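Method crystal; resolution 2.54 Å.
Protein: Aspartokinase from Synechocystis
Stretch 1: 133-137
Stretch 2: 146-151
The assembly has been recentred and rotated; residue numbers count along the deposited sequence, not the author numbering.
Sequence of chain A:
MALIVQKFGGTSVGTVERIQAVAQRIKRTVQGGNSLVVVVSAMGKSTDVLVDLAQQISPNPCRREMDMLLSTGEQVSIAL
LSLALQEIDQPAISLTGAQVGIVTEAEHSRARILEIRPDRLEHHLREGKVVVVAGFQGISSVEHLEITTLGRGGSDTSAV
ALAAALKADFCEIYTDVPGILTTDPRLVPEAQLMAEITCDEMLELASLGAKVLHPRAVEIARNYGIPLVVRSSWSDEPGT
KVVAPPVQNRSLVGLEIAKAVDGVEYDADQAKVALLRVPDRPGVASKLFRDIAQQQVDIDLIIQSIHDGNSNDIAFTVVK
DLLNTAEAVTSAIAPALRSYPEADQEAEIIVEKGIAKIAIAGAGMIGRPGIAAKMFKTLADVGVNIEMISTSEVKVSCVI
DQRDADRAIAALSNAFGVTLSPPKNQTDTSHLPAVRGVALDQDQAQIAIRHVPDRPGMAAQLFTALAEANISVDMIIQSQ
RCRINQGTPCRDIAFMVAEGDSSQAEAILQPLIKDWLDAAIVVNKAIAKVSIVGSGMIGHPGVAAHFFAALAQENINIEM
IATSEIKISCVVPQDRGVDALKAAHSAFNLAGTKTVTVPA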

# COMPACT_ATOMS: atom_id res chain seq x y z
N VAL A 133 -1.68 14.94 2.58
CA VAL A 133 -1.11 13.97 3.50
C VAL A 133 -1.91 12.70 3.66
O VAL A 133 -3.11 12.65 3.41
CB VAL A 133 -0.76 14.53 4.94
CG1 VAL A 133 -0.30 15.97 4.96
CG2 VAL A 133 -1.75 14.14 6.00
N ALA A 134 -1.19 11.66 4.08
CA ALA A 134 -1.78 10.36 4.34
C ALA A 134 -0.81 9.50 5.14
O ALA A 134 0.36 9.33 4.78
CB ALA A 134 -2.14 9.68 3.03
N GLY A 135 -1.31 8.98 6.26
CA GLY A 135 -0.54 8.08 7.08
C GLY A 135 0.23 8.73 8.22
O GLY A 135 0.61 9.91 8.17
N PHE A 136 0.45 7.95 9.26
CA PHE A 136 1.35 8.32 10.33
C PHE A 136 2.22 7.11 10.57
O PHE A 136 1.89 6.01 10.13
CB PHE A 136 0.59 8.64 11.62
CG PHE A 136 -0.47 9.70 11.45
CD1 PHE A 136 -0.14 11.04 11.51
CD2 PHE A 136 -1.79 9.34 11.23
CE1 PHE A 136 -1.11 12.01 11.35
CE2 PHE A 136 -2.75 10.30 11.07
CZ PHE A 136 -2.41 11.64 11.13
N GLN A 137 3.32 7.31 11.28
CA GLN A 137 4.14 6.19 11.70
C GLN A 137 3.58 5.61 13.00
O GLN A 137 3.21 6.36 13.90
CB GLN A 137 5.59 6.64 11.91
CG GLN A 137 6.54 5.54 12.33
CD GLN A 137 7.94 6.04 12.55
OE1 GLN A 137 8.17 6.96 13.34
NE2 GLN A 137 8.91 5.43 11.86
N GLU A 146 5.70 1.53 9.39
CA GLU A 146 6.12 2.75 8.67
C GLU A 146 4.95 3.65 8.23
O GLU A 146 5.06 4.87 8.29
CB GLU A 146 7.05 2.42 7.49
CG GLU A 146 8.39 1.83 7.91
CD GLU A 146 9.32 2.83 8.58
OE1 GLU A 146 8.99 4.04 8.61
OE2 GLU A 146 10.39 2.41 9.08
N ILE A 147 3.86 3.05 7.77
CA ILE A 147 2.64 3.79 7.43
C ILE A 147 1.37 3.03 7.83
O ILE A 147 1.14 1.89 7.40
CB ILE A 147 2.55 4.14 5.92
CG1 ILE A 147 3.91 4.52 5.34
CG2 ILE A 147 1.55 5.27 5.70
CD1 ILE A 147 3.88 4.81 3.87
N THR A 148 0.55 3.65 8.67
CA THR A 148 -0.75 3.10 9.02
C THR A 148 -1.79 4.21 9.12
O THR A 148 -1.45 5.39 9.23
CB THR A 148 -0.72 2.36 10.37
OG1 THR A 148 -0.28 3.26 11.40
CG2 THR A 148 0.22 1.16 10.29
N THR A 149 -3.05 3.82 9.09
CA THR A 149 -4.13 4.76 9.25
C THR A 149 -4.71 4.63 10.66
O THR A 149 -4.28 3.77 11.43
CB THR A 149 -5.22 4.52 8.21
OG1 THR A 149 -5.71 3.18 8.34
CG2 THR A 149 -4.66 4.72 6.82
N LEU A 150 -5.66 5.50 11.00
CA LEU A 150 -6.24 5.51 12.34
C LEU A 150 -7.51 4.67 12.46
O LEU A 150 -8.06 4.52 13.55
CB LEU A 150 -6.54 6.94 12.80
CG LEU A 150 -5.36 7.92 12.81
CD1 LEU A 150 -5.82 9.30 13.25
CD2 LEU A 150 -4.25 7.41 13.70
N GLY A 151 -7.98 4.15 11.33
CA GLY A 151 -9.19 3.33 11.32
C GLY A 151 -10.33 3.94 10.53
O GLY A 151 -10.12 4.85 9.72

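The contact is organised by one antiparallel bridge, F136 with T148, in which both backbone hydrogen bonds are made by the same two residues. F136 N donates to T148 O at 3.2 Å, with an N-H...O angle of 167°, and T148 N donates to F136 O at 3.1 Å and 163°. Such near-linear angles identify a true hydrogen-bonded pair. The same acceptors also receive CA-H...O contacts from the neighbouring residues: G135 CA lies 3.6 Å from T148 O, and I147 CA lies 3.6 Å from F136 O.

Being paired, F136 and T148 send their side chains to the same face of the sheet. F136 adopts chi1 m (-55°) with chi2 at -84°, which lays the ring obliquely beside the second stretch and brings CE2 within 3.9 Å of L150 CD1. L150 CA-to-CB points sideways, yet its m,t conformation (chi1 -57°, chi2 179°) carries the end of the side chain nearer, giving an apolar contact beyond the bridge. T148 is p (58°), which places its OG1 3.7 Å from F136 O, too long for a hydrogen bond, and CG2 farther off.

G135 has two independent reasons to lack a side chain. At phi/psi 93/153, a CB would jam against the carbonyl oxygen of A134; an ideal CB would also sit 2.4 Å from I147 CG2, a clash. Without it, G135 CA packs 3.8 Å from I147 CG2. This methyl approaches although the CA-to-CB bond of I147, whose chi angles are m,t, points away.

At the far end, Q137 and E146 use contrasting conformations. Q137 is extended through chi1 and chi2 (both t), whereas E146 is folded (m,m; -66° and -71°), its end coming nearer although CA-to-CB points away. Q137 NE2 and E146 OE1 are 3.5 Å apart, a polar approach that does not qualify as a hydrogen bond.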